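ADP/ATP-dependent NAD(P)H-hydrate dehydratase (PDB 3RPZ) catalyses the ADP- or ATP-dependent dehydration of hydrated NAD(P)H, converting the damaged coenzyme back to its normal form. Local coordinates at residues 25-30 with 58-63; 34-39 with 102-107; 54-59 with 222-227; 129-134 with 217-222. One frame throughout, in Å; residues are numbered along the deposited sequence.

Contact 1 of 4, residues 25-30 with 58-63; sequences SHKGTY and LGKLVI. With NPW (beta-6-hydroxy-1,4,5,6-tetrahydronicotinamide adenine dinucleotide phosphate), chain D.
Lys27 runs alongside Gly59 and then over Lys60 on its way to a bound hydrated NADPH. At its root the backbone is already engaged: Lys27 O receives a CA-H contact from Gly59 CA at 3.2 Å. Lys27 CB rests 3.8 Å from Gly59 O. Farther out, CD and CE pass across the aliphatic part of Lys60, with Lys27 CE 3.7 Å from Lys60 CD. A final bend at chi4 (-66°) swings NZ onto the ligand, where it bonds OB1 at 2.8 Å; the same ammonium makes a salt bridge to the phosphate of AMP. Lys60 NZ takes the sister oxygen OB2 at 2.7 Å, so the two lysines share one phosphate and probably neutralise it together. Beside them, the imidazole of His26 lies with one face against the adenine, while its NE2 donates to O2 of the 2'-phosphate at 2.8 Å. Behind this polar edge, Gly59 N makes a weak bond to Tyr30 O. Asp219 and His152 of the second subunit bind the same ligand, and this arrangement is that of a substrate site built across a subunit interface, with basic side chains supplied by the loop before strand 32-36 and the start of strand 60-65.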
# COMPACT_ATOMS: atom_id res chain seq x y z
N SER A 25 10.89 28.43 -7.01
CA SER A 25 9.62 27.96 -7.62
C SER A 25 8.72 27.47 -6.49
O SER A 25 9.15 27.20 -5.37
CB SER A 25 9.82 26.84 -8.66
OG SER A 25 10.37 25.68 -8.08
N HIS A 26 7.43 27.41 -6.81
CA HIS A 26 6.44 26.78 -5.97
C HIS A 26 5.54 25.93 -6.81
O HIS A 26 5.67 25.94 -8.05
CB HIS A 26 5.62 27.82 -5.15
CG HIS A 26 4.83 28.74 -6.01
ND1 HIS A 26 5.40 29.81 -6.67
CD2 HIS A 26 3.51 28.76 -6.31
CE1 HIS A 26 4.45 30.42 -7.37
NE2 HIS A 26 3.31 29.82 -7.15
N LYS A 27 4.59 25.21 -6.23
CA LYS A 27 3.80 24.30 -7.04
C LYS A 27 3.07 24.98 -8.18
O LYS A 27 2.97 24.40 -9.25
CB LYS A 27 2.84 23.46 -6.15
CG LYS A 27 1.74 24.27 -5.47
CD LYS A 27 0.99 23.40 -4.46
CE LYS A 27 -0.16 24.12 -3.84
NZ LYS A 27 0.26 25.27 -2.97
N GLY A 28 2.58 26.21 -7.97
CA GLY A 28 1.95 26.94 -9.04
C GLY A 28 2.81 27.19 -10.24
O GLY A 28 2.30 27.27 -11.39
N THR A 29 4.12 27.32 -10.04
CA THR A 29 5.06 27.46 -11.15
C THR A 29 4.91 26.34 -12.16
O THR A 29 5.03 26.53 -13.38
CB THR A 29 6.50 27.44 -10.60
OG1 THR A 29 6.63 28.41 -9.54
CG2 THR A 29 7.51 27.66 -11.72
N TYR A 30 4.68 25.13 -11.64
CA TYR A 30 4.57 23.94 -12.46
C TYR A 30 3.16 23.53 -12.86
O TYR A 30 2.97 22.52 -13.48
CB TYR A 30 5.38 22.78 -11.86
CG TYR A 30 6.78 23.21 -11.61
CD1 TYR A 30 7.69 23.30 -12.64
CD2 TYR A 30 7.17 23.60 -10.35
CE1 TYR A 30 8.97 23.76 -12.39
CE2 TYR A 30 8.40 24.03 -10.10
CZ TYR A 30 9.30 24.11 -11.10
OH TYR A 30 10.54 24.59 -10.76
N LEU A 58 4.75 18.01 -12.62
CA LEU A 58 3.65 18.98 -12.46
C LEU A 58 3.70 19.63 -11.07
O LEU A 58 4.52 19.27 -10.21
CB LEU A 58 2.31 18.35 -12.82
CG LEU A 58 1.94 17.05 -12.08
CD1 LEU A 58 1.86 17.26 -10.55
CD2 LEU A 58 0.60 16.52 -12.57
N GLY A 59 2.82 20.61 -10.87
CA GLY A 59 2.63 21.21 -9.57
C GLY A 59 1.53 20.56 -8.79
O GLY A 59 1.74 20.14 -7.65
N LYS A 60 0.33 20.50 -9.35
CA LYS A 60 -0.82 19.86 -8.74
C LYS A 60 -1.49 18.98 -9.77
O LYS A 60 -1.38 19.23 -10.96
CB LYS A 60 -1.83 20.87 -8.18
CG LYS A 60 -1.32 21.55 -6.89
CD LYS A 60 -2.41 22.21 -6.05
CE LYS A 60 -2.93 23.37 -6.70
NZ LYS A 60 -4.21 23.81 -5.86
N LEU A 61 -2.23 17.98 -9.30
CA LEU A 61 -3.05 17.15 -10.19
C LEU A 61 -4.45 17.04 -9.64
O LEU A 61 -4.65 16.68 -8.45
CB LEU A 61 -2.47 15.75 -10.31
CG LEU A 61 -3.26 14.76 -11.17
CD1 LEU A 61 -3.26 15.19 -12.63
CD2 LEU A 61 -2.76 13.30 -11.02
N VAL A 62 -5.43 17.35 -10.47
CA VAL A 62 -6.84 17.08 -10.23
C VAL A 62 -7.25 15.87 -11.06
O VAL A 62 -6.99 15.88 -12.27
CB VAL A 62 -7.69 18.30 -10.59
CG1 VAL A 62 -9.18 18.01 -10.43
CG2 VAL A 62 -7.27 19.50 -9.70
N ILE A 63 -7.83 14.86 -10.45
CA ILE A 63 -8.31 13.66 -11.17
C ILE A 63 -9.82 13.76 -11.23
O ILE A 63 -10.48 13.82 -10.18
CB ILE A 63 -7.85 12.40 -10.50
CG1 ILE A 63 -6.30 12.34 -10.46
CG2 ILE A 63 -8.40 11.19 -11.28
CD1 ILE A 63 -5.73 11.08 -9.76
P NPW D . 0.18 31.48 -8.49
O1 NPW D . -1.26 31.39 -8.96
O2 NPW D . 1.03 30.27 -8.69
O3 NPW D . 0.91 32.75 -8.94
PA NPW D . -4.46 27.90 -2.99
PB NPW D . -3.49 25.23 -2.34
C1A NPW D . -0.16 31.28 -4.61
C1B NPW D . -5.36 21.49 -0.18
N1C NPW D . -4.45 20.54 -0.78
N1D NPW D . 4.83 32.32 -4.27
C2A NPW D . -0.49 30.81 -6.02
O2A NPW D . 0.10 31.74 -6.90
C2B NPW D . -4.73 22.42 0.86
O2B NPW D . -4.49 21.77 2.09
C2C NPW D . -4.68 19.26 -0.86
C2D NPW D . 3.85 32.98 -4.90
C3A NPW D . -2.01 30.83 -6.03
O3A NPW D . -2.54 32.16 -6.24
C3B NPW D . -5.84 23.48 0.93
O3B NPW D . -6.86 22.98 1.81
C3C NPW D . -4.08 18.26 -1.45
N3D NPW D . 2.54 32.67 -4.97
C4B NPW D . -6.35 23.51 -0.52
O4B NPW D . -5.84 22.33 -1.21
C4C NPW D . -2.87 18.64 -2.29
C4D NPW D . 2.28 31.56 -4.26
O4D NPW D . -1.21 30.74 -3.80
C4E NPW D . -2.32 30.40 -4.61
C5A NPW D . 3.24 30.76 -3.59
C5B NPW D . -5.90 24.74 -1.30
O5B NPW D . -4.50 24.97 -1.11
C5C NPW D . -2.96 20.11 -2.67
C5E NPW D . -2.51 28.88 -4.49
O5E NPW D . -3.06 28.61 -3.20
C6C NPW D . -3.19 21.01 -1.43
O6C NPW D . -2.12 20.96 -0.49
C6D NPW D . 4.62 31.17 -3.59
N6D NPW D . 5.62 30.55 -3.00
N7A NPW D . 2.70 29.64 -2.99
C7C NPW D . -4.45 16.89 -1.29
N7C NPW D . -3.74 15.96 -1.91
O7C NPW D . -5.46 16.58 -0.61
C8A NPW D . 1.36 29.73 -3.32
N9A NPW D . 1.15 30.91 -4.08
OA1 NPW D . -5.45 28.29 -4.00
OA2 NPW D . -4.66 28.21 -1.59
OA3 NPW D . -4.19 26.33 -3.26
OB1 NPW D . -2.25 25.69 -1.72
OB2 NPW D . -3.44 24.04 -3.24

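Contact 2 of 4, residues 34-39 with 102-107; sequences LLLAGS and IAIGPG. With NPW (beta-6-hydroxy-1,4,5,6-tetrahydronicotinamide adenine dinucleotide phosphate), chain B.
Two neighbouring parallel strands of the central sheet, 32-36 and 101-104, pair here and run on into loops that line the substrate pocket at their C-terminal ends. Over 34-36 and 102-104 the strand axes lie 4.7 Å apart at an angle of only 7°. Leu34 O accepts from Ala103 N, Ala103 O from Leu36 N at 2.8 Å, and Leu36 O from Gly105 N. On one face Leu36 and Ile104 meet through their CD1 methyls at 3.9 Å, with Leu34 and Ile102 side by side behind them; this layer is covered by helix 112-121. Leu35 CD1 reaches Ala103 CB on the other face, which helices 44-54 and 217-231 cover. Past the strands, Gly38 N donates to Pro106 O at 2.9 Å, in the carbonyl plane. One residue on, Ser39 OG gives a short 2.6 Å bond to Gly107 O; its chi1 of 63° sets the hydroxyl between backbone N and carbonyl carbon. Gly107 N points to the nicotinamide ribose, bonding O2B at 3.0 Å and, weakly, O3B. Pro106 O and Gly107 N belong to one peptide group, so the bond from Gly38 N helps to fix the plane of the amide that reads the ribose hydroxyls, and would probably polarise its N-H.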
# COMPACT_ATOMS: atom_id res chain seq x y z
N LEU A 34 -5.15 18.39 -15.23
CA LEU A 34 -6.37 17.62 -15.10
C LEU A 34 -6.23 16.30 -15.81
O LEU A 34 -5.87 16.26 -16.99
CB LEU A 34 -7.54 18.38 -15.69
CG LEU A 34 -8.90 17.71 -15.60
CD1 LEU A 34 -9.43 17.50 -14.17
CD2 LEU A 34 -9.94 18.50 -16.41
N LEU A 35 -6.58 15.22 -15.11
CA LEU A 35 -6.60 13.87 -15.65
C LEU A 35 -8.03 13.34 -15.59
O LEU A 35 -8.60 13.21 -14.50
CB LEU A 35 -5.69 12.93 -14.85
CG LEU A 35 -5.78 11.45 -15.24
CD1 LEU A 35 -5.30 11.16 -16.64
CD2 LEU A 35 -4.99 10.60 -14.25
N LEU A 36 -8.59 13.02 -16.76
CA LEU A 36 -9.94 12.49 -16.92
C LEU A 36 -9.79 11.03 -17.30
O LEU A 36 -9.46 10.69 -18.41
CB LEU A 36 -10.74 13.31 -17.93
CG LEU A 36 -10.96 14.76 -17.58
CD1 LEU A 36 -11.79 15.44 -18.67
CD2 LEU A 36 -11.70 14.92 -16.21
N ALA A 37 -9.99 10.14 -16.32
CA ALA A 37 -9.60 8.73 -16.49
C ALA A 37 -10.29 7.88 -15.45
O ALA A 37 -10.68 8.38 -14.39
CB ALA A 37 -8.06 8.57 -16.34
N GLY A 38 -10.34 6.57 -15.73
CA GLY A 38 -10.86 5.60 -14.76
C GLY A 38 -12.36 5.42 -14.78
O GLY A 38 -13.08 6.42 -14.81
N SER A 39 -12.82 4.19 -14.78
CA SER A 39 -14.23 3.90 -14.76
C SER A 39 -14.46 2.68 -13.89
O SER A 39 -13.52 2.08 -13.44
CB SER A 39 -14.82 3.77 -16.17
OG SER A 39 -14.26 2.70 -16.84
N ILE A 102 -4.21 18.91 -19.93
CA ILE A 102 -5.33 18.00 -19.65
C ILE A 102 -5.08 16.70 -20.40
O ILE A 102 -4.69 16.74 -21.58
CB ILE A 102 -6.67 18.60 -20.11
CG1 ILE A 102 -6.90 19.95 -19.43
CG2 ILE A 102 -7.83 17.61 -19.89
CD1 ILE A 102 -8.13 20.71 -19.94
N ALA A 103 -5.33 15.56 -19.77
CA ALA A 103 -5.38 14.27 -20.44
C ALA A 103 -6.72 13.64 -20.22
O ALA A 103 -7.27 13.70 -19.12
CB ALA A 103 -4.28 13.34 -19.93
N ILE A 104 -7.22 12.96 -21.25
CA ILE A 104 -8.49 12.25 -21.18
C ILE A 104 -8.37 10.89 -21.86
O ILE A 104 -7.72 10.77 -22.89
CB ILE A 104 -9.67 13.07 -21.80
CG1 ILE A 104 -11.01 12.33 -21.68
CG2 ILE A 104 -9.42 13.46 -23.15
CD1 ILE A 104 -12.34 13.18 -21.75
N GLY A 105 -8.93 9.85 -21.24
CA GLY A 105 -9.17 8.59 -21.93
C GLY A 105 -8.82 7.29 -21.24
O GLY A 105 -9.50 6.31 -21.49
N PRO A 106 -7.69 7.23 -20.49
CA PRO A 106 -7.33 5.93 -19.91
C PRO A 106 -8.42 5.33 -19.07
O PRO A 106 -8.94 6.00 -18.20
CB PRO A 106 -6.03 6.22 -19.17
CG PRO A 106 -5.44 7.43 -19.85
CD PRO A 106 -6.66 8.25 -20.23
N GLY A 107 -8.81 4.09 -19.35
CA GLY A 107 -9.90 3.45 -18.61
C GLY A 107 -11.27 4.02 -18.75
O GLY A 107 -12.15 3.74 -17.96
P NPW B . -4.10 -8.24 -31.28
O1 NPW B . -5.54 -8.62 -31.02
O2 NPW B . -3.12 -8.49 -30.18
O3 NPW B . -3.55 -8.72 -32.63
PA NPW B . -7.94 -2.50 -27.16
PB NPW B . -6.62 -1.93 -24.63
C1A NPW B . -4.18 -4.34 -31.04
C1B NPW B . -7.90 0.31 -20.69
N1C NPW B . -6.92 -0.35 -19.86
N1D NPW B . 0.66 -4.29 -32.67
C2A NPW B . -4.53 -5.73 -30.53
O2A NPW B . -4.11 -6.64 -31.53
C2B NPW B . -7.32 1.32 -21.69
O2B NPW B . -6.93 2.52 -21.07
C2C NPW B . -7.00 -0.43 -18.55
C2D NPW B . -0.43 -4.85 -33.20
C3A NPW B . -6.04 -5.65 -30.37
O3A NPW B . -6.74 -5.82 -31.62
C3B NPW B . -8.55 1.45 -22.61
O3B NPW B . -9.45 2.39 -21.99
C3C NPW B . -6.32 -1.07 -17.64
N3D NPW B . -1.69 -4.84 -32.74
C4B NPW B . -9.14 0.04 -22.57
O4B NPW B . -8.54 -0.69 -21.47
C4C NPW B . -5.21 -1.97 -18.16
C4D NPW B . -1.78 -4.13 -31.61
O4D NPW B . -5.11 -3.48 -30.38
C4E NPW B . -6.21 -4.22 -29.90
C5A NPW B . -0.68 -3.52 -30.93
C5B NPW B . -8.89 -0.75 -23.86
O5B NPW B . -7.51 -0.65 -24.25
C5C NPW B . -5.50 -2.33 -19.61
C5E NPW B . -6.21 -4.10 -28.38
O5E NPW B . -6.65 -2.79 -28.03
C6C NPW B . -5.76 -1.07 -20.47
O6C NPW B . -4.64 -0.20 -20.55
C6D NPW B . 0.63 -3.60 -31.50
N6D NPW B . 1.74 -3.07 -31.01
N7A NPW B . -1.05 -2.91 -29.75
C7C NPW B . -6.51 -0.89 -16.23
N7C NPW B . -5.73 -1.56 -15.40
O7C NPW B . -7.44 -0.16 -15.80
C8A NPW B . -2.41 -3.16 -29.68
N9A NPW B . -2.81 -3.89 -30.83
OA1 NPW B . -9.03 -3.45 -27.43
OA2 NPW B . -8.09 -1.09 -27.44
OA3 NPW B . -7.50 -2.80 -25.64
OB1 NPW B . -5.41 -1.38 -25.23
OB2 NPW B . -6.48 -2.84 -23.46

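Contact 3 of 4, residues 54-59 with 222-227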
# COMPACT_ATOMS: atom_id res chain seq x y z
N MET A 54 1.97 12.71 -11.57
CA MET A 54 2.54 13.39 -10.41
C MET A 54 4.01 13.14 -10.28
O MET A 54 4.73 13.99 -9.74
CB MET A 54 1.77 13.09 -9.14
CG MET A 54 0.32 13.49 -9.23
SD MET A 54 -0.42 13.88 -7.62
CE MET A 54 0.31 15.44 -7.38
N ARG A 55 4.50 12.00 -10.76
CA ARG A 55 5.93 11.74 -10.81
C ARG A 55 6.66 12.59 -11.82
O ARG A 55 7.89 12.67 -11.78
CB ARG A 55 6.16 10.27 -11.17
CG ARG A 55 6.03 9.30 -10.02
CD ARG A 55 7.16 9.41 -9.03
NE ARG A 55 7.16 8.34 -8.08
CZ ARG A 55 7.69 8.40 -6.88
NH1 ARG A 55 8.22 9.48 -6.41
NH2 ARG A 55 7.66 7.31 -6.12
N SER A 56 5.96 13.20 -12.78
CA SER A 56 6.56 13.81 -13.94
C SER A 56 6.61 15.31 -13.94
O SER A 56 6.60 15.96 -14.98
CB SER A 56 5.96 13.26 -15.21
OG SER A 56 6.28 11.86 -15.31
N GLY A 57 6.68 15.92 -12.75
CA GLY A 57 7.09 17.31 -12.65
C GLY A 57 6.02 18.40 -12.68
O GLY A 57 6.36 19.57 -12.73
N LEU A 58 4.75 18.01 -12.62
CA LEU A 58 3.65 18.98 -12.46
C LEU A 58 3.70 19.63 -11.07
O LEU A 58 4.52 19.27 -10.21
CB LEU A 58 2.31 18.35 -12.82
CG LEU A 58 1.94 17.05 -12.08
CD1 LEU A 58 1.86 17.26 -10.55
CD2 LEU A 58 0.60 16.52 -12.57
N GLY A 59 2.82 20.61 -10.87
CA GLY A 59 2.63 21.21 -9.57
C GLY A 59 1.53 20.56 -8.79
O GLY A 59 1.74 20.14 -7.65
N THR A 222 0.52 7.97 -20.60
CA THR A 222 -0.34 9.14 -20.75
C THR A 222 -0.12 10.11 -19.61
O THR A 222 -0.01 11.32 -19.77
CB THR A 222 -1.78 8.69 -20.82
OG1 THR A 222 -1.93 7.97 -22.05
CG2 THR A 222 -2.77 9.86 -20.79
N GLY A 223 -0.05 9.56 -18.41
CA GLY A 223 0.25 10.40 -17.24
C GLY A 223 1.61 11.06 -17.28
O GLY A 223 1.75 12.26 -16.96
N MET A 224 2.62 10.32 -17.67
CA MET A 224 3.95 10.90 -17.79
C MET A 224 3.98 12.09 -18.78
O MET A 224 4.56 13.14 -18.52
CB MET A 224 4.98 9.86 -18.16
CG MET A 224 5.24 8.88 -17.07
SD MET A 224 6.42 7.58 -17.53
CE MET A 224 7.86 8.51 -17.95
N ILE A 225 3.32 11.93 -19.93
CA ILE A 225 3.22 13.04 -20.89
C ILE A 225 2.52 14.24 -20.24
O ILE A 225 2.98 15.38 -20.36
CB ILE A 225 2.50 12.63 -22.16
CG1 ILE A 225 3.24 11.50 -22.86
CG2 ILE A 225 2.47 13.78 -23.15
CD1 ILE A 225 2.46 10.83 -24.05
N LEU A 226 1.43 13.99 -19.51
CA LEU A 226 0.67 15.04 -18.87
C LEU A 226 1.54 15.85 -17.91
O LEU A 226 1.56 17.06 -17.93
CB LEU A 226 -0.52 14.44 -18.14
CG LEU A 226 -1.42 15.44 -17.40
CD1 LEU A 226 -2.06 16.45 -18.37
CD2 LEU A 226 -2.51 14.70 -16.59
N GLY A 227 2.27 15.17 -17.04
CA GLY A 227 3.15 15.87 -16.12
C GLY A 227 4.28 16.60 -16.85
O GLY A 227 4.60 17.76 -16.53
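Ser56 OG, hydrogen-bonded to Gly52 O in helix 44-54, lies against the flank of Met224, 3.5 Å from Met224 CA and 3.6 Å from Met224 CG. The hydroxyl is turned anti to its own carbonyl carbon (chi1 -65°), a rotation that lets it bond back to the preceding helix while its side brushes the methionine stem. Ser56 CB meets the backbone of helix 217-231 directly, 3.6 Å from Met224 O. The backbones are closer still at Gly227: its CA comes within 4.5 Å of Ser56 CA, an approach made possible by the lack of a side chain on that helix surface. Ser56 O sits 3.0 Å from Gly227 C and 3.1 Å from Gly227 O. The two oxygens are both acceptors with no proton between them, so any attraction here probably comes from the oxygen facing the partly positive carbonyl carbon. Gly57, at a positive phi of 92°, turns the chain along Gly227 O toward strand 60-65, and Arg21 holds the carbonyls of Gly57 and Leu58. The Leu58 side chain starts out toward helix 217-231, with Leu58 N 3.9 Å from Gly227 O. The contact is thus van der Waals packing of a helix-to-strand turn on the side of a helix. Helix 217-231 carries the turn before strand 60-65 on one flank, while at Met224 it is touched by His246 of helix 235-256 and by Leu271 of helix 264-277, which also covers Ser56.

Contact 4 of 4, residues 129-134 with 217-222; sequences ILDAGA and TGDTLT. With NPW (beta-6-hydroxy-1,4,5,6-tetrahydronicotinamide adenine dinucleotide phosphate), chain B.
Asp131 and Thr222 meet with their side chains crossed, where the C-terminal end of strand 128-130 faces the first turns of helix 217-231. That helix begins within the Gly-Thr-Gly-Asp sequence 216-219, the GXGD motif of the ribokinase-like fold, and Gly218 N there bonds the phosphate of AMP. Asp131 extends CG anti to its backbone N (chi1 -173°), which brings the carboxylate under the hydroxyl of Thr222. Thr222 OG1 donates to Asp131 OD2 at 2.7 Å, arriving from above the carboxylate, 65° out of its plane. The other oxygen, Asp131 OD1, has weaker partners in Thr150 and, at long range, Lys189. Nearer the ligand, a second carboxylate approaches: Asp131 OD2 and Asp219 OD1 are 4.2 Å apart. Asp219 spreads its two oxygens over two hydroxyls of the hydrated coenzyme. Asp219 OD1 accepts from ribose O2B at 2.8 Å and Asp219 OD2 from O6C at 2.6 Å; O6C is the hydroxyl on the hydrated nicotinamide ring, the group that dehydration removes. A bound magnesium ion is about 4 Å from the side chain of Asp131. Toward the sheet the contact is apolar. The side chains of Ile129 and Thr222 run antiparallel past one another, with Ile129 CG2 4.0 Å from Thr222 CG2. Between the acidic groups, a single water donates to both, 2.6 Å from Asp131 OD2 and 2.7 Å from Asp219 OD1.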
# COMPACT_ATOMS: atom_id res chain seq x y z
N ILE A 129 -4.04 15.81 -24.19
CA ILE A 129 -3.72 14.45 -24.61
C ILE A 129 -4.97 13.61 -24.65
O ILE A 129 -5.79 13.64 -23.72
CB ILE A 129 -2.79 13.76 -23.57
CG1 ILE A 129 -1.51 14.57 -23.35
CG2 ILE A 129 -2.51 12.32 -23.94
CD1 ILE A 129 -0.90 14.32 -21.92
N LEU A 130 -5.16 12.92 -25.76
CA LEU A 130 -6.26 11.97 -25.94
C LEU A 130 -5.67 10.59 -26.07
O LEU A 130 -4.78 10.35 -26.90
CB LEU A 130 -7.13 12.26 -27.16
CG LEU A 130 -7.65 13.69 -27.27
CD1 LEU A 130 -8.54 13.82 -28.52
CD2 LEU A 130 -8.37 14.17 -26.05
N ASP A 131 -6.17 9.65 -25.28
CA ASP A 131 -5.71 8.28 -25.24
C ASP A 131 -6.89 7.34 -25.13
O ASP A 131 -7.96 7.74 -24.67
CB ASP A 131 -4.77 8.06 -24.03
CG ASP A 131 -4.11 6.72 -24.00
OD1 ASP A 131 -3.86 6.13 -25.06
OD2 ASP A 131 -3.87 6.25 -22.86
N ALA A 132 -6.68 6.10 -25.50
CA ALA A 132 -7.58 5.00 -25.05
C ALA A 132 -9.04 5.27 -25.43
O ALA A 132 -9.33 5.40 -26.60
CB ALA A 132 -7.35 4.74 -23.54
N GLY A 133 -9.95 5.31 -24.47
CA GLY A 133 -11.36 5.50 -24.77
C GLY A 133 -11.73 6.82 -25.38
O GLY A 133 -12.83 6.95 -25.88
N ALA A 134 -10.82 7.81 -25.32
CA ALA A 134 -11.02 9.10 -25.99
C ALA A 134 -10.54 9.12 -27.43
O ALA A 134 -10.72 10.15 -28.11
CB ALA A 134 -10.34 10.23 -25.23
N THR A 217 0.73 -0.19 -19.10
CA THR A 217 1.90 0.63 -19.38
C THR A 217 1.59 1.87 -20.21
O THR A 217 2.23 2.93 -20.01
CB THR A 217 3.04 -0.18 -19.98
OG1 THR A 217 2.59 -0.70 -21.22
CG2 THR A 217 3.49 -1.31 -19.05
N GLY A 218 0.64 1.80 -21.14
CA GLY A 218 0.26 2.97 -21.89
C GLY A 218 -0.53 3.98 -21.07
O GLY A 218 -0.47 5.17 -21.32
N ASP A 219 -1.23 3.48 -20.06
CA ASP A 219 -1.94 4.36 -19.13
C ASP A 219 -0.93 5.19 -18.34
O ASP A 219 -1.09 6.41 -18.16
CB ASP A 219 -2.89 3.53 -18.25
CG ASP A 219 -3.83 2.69 -19.04
OD1 ASP A 219 -4.41 3.17 -20.05
OD2 ASP A 219 -4.02 1.50 -18.67
N THR A 220 0.12 4.54 -17.80
CA THR A 220 1.20 5.24 -17.17
C THR A 220 1.82 6.32 -18.11
O THR A 220 2.13 7.44 -17.70
CB THR A 220 2.26 4.23 -16.73
OG1 THR A 220 1.70 3.33 -15.76
CG2 THR A 220 3.47 4.92 -16.12
N LEU A 221 2.10 5.93 -19.36
CA LEU A 221 2.69 6.85 -20.32
C LEU A 221 1.84 8.11 -20.47
O LEU A 221 2.38 9.22 -20.48
CB LEU A 221 2.94 6.19 -21.68
CG LEU A 221 3.43 7.14 -22.74
CD1 LEU A 221 4.82 7.68 -22.42
CD2 LEU A 221 3.44 6.43 -24.11
N THR A 222 0.52 7.97 -20.60
CA THR A 222 -0.34 9.14 -20.75
C THR A 222 -0.12 10.11 -19.61
O THR A 222 -0.01 11.32 -19.77
CB THR A 222 -1.78 8.69 -20.82
OG1 THR A 222 -1.93 7.97 -22.05
CG2 THR A 222 -2.77 9.86 -20.79
P NPW B . -4.10 -8.24 -31.28
O1 NPW B . -5.54 -8.62 -31.02
O2 NPW B . -3.12 -8.49 -30.18
O3 NPW B . -3.55 -8.72 -32.63
PA NPW B . -7.94 -2.50 -27.16
PB NPW B . -6.62 -1.93 -24.63
C1A NPW B . -4.18 -4.34 -31.04
C1B NPW B . -7.90 0.31 -20.69
N1C NPW B . -6.92 -0.35 -19.86
N1D NPW B . 0.66 -4.29 -32.67
C2A NPW B . -4.53 -5.73 -30.53
O2A NPW B . -4.11 -6.64 -31.53
C2B NPW B . -7.32 1.32 -21.69
O2B NPW B . -6.93 2.52 -21.07
C2C NPW B . -7.00 -0.43 -18.55
C2D NPW B . -0.43 -4.85 -33.20
C3A NPW B . -6.04 -5.65 -30.37
O3A NPW B . -6.74 -5.82 -31.62
C3B NPW B . -8.55 1.45 -22.61
O3B NPW B . -9.45 2.39 -21.99
C3C NPW B . -6.32 -1.07 -17.64
N3D NPW B . -1.69 -4.84 -32.74
C4B NPW B . -9.14 0.04 -22.57
O4B NPW B . -8.54 -0.69 -21.47
C4C NPW B . -5.21 -1.97 -18.16
C4D NPW B . -1.78 -4.13 -31.61
O4D NPW B . -5.11 -3.48 -30.38
C4E NPW B . -6.21 -4.22 -29.90
C5A NPW B . -0.68 -3.52 -30.93
C5B NPW B . -8.89 -0.75 -23.86
O5B NPW B . -7.51 -0.65 -24.25
C5C NPW B . -5.50 -2.33 -19.61
C5E NPW B . -6.21 -4.10 -28.38
O5E NPW B . -6.65 -2.79 -28.03
C6C NPW B . -5.76 -1.07 -20.47
O6C NPW B . -4.64 -0.20 -20.55
C6D NPW B . 0.63 -3.60 -31.50
N6D NPW B . 1.74 -3.07 -31.01
N7A NPW B . -1.05 -2.91 -29.75
C7C NPW B . -6.51 -0.89 -16.23
N7C NPW B . -5.73 -1.56 -15.40
O7C NPW B . -7.44 -0.16 -15.80
C8A NPW B . -2.41 -3.16 -29.68
N9A NPW B . -2.81 -3.89 -30.83
OA1 NPW B . -9.03 -3.45 -27.43
OA2 NPW B . -8.09 -1.09 -27.44
OA3 NPW B . -7.50 -2.80 -25.64
OB1 NPW B . -5.41 -1.38 -25.23
OB2 NPW B . -6.48 -2.84 -23.46
O HOH W 1 -3.56 3.64 -22.61

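How the contacts relate
The central parallel sheet ties contacts 1, 2 and 4 together: strands 60-65, 32-36, 101-104 and 128-130 are successive neighbours in it. Contacts 2 and 4 have centres 8 Å apart and touch the same hydrated NADPH, whereas contact 1, with its centre 21 Å from that of contact 4, holds another copy of the ligand at the opposite end of this strand series. Contact 3 packs helix 217-231 on the turn leading into strand 60-65, sharing Leu58 and Gly59 with contact 1 and Thr222 with contact 4. Along the chain, contact 4 nests inside the loop closed by contact 3, while contacts 1 and 2 interleave. Each subunit therefore contributes to two substrate sites, each completed by another subunit.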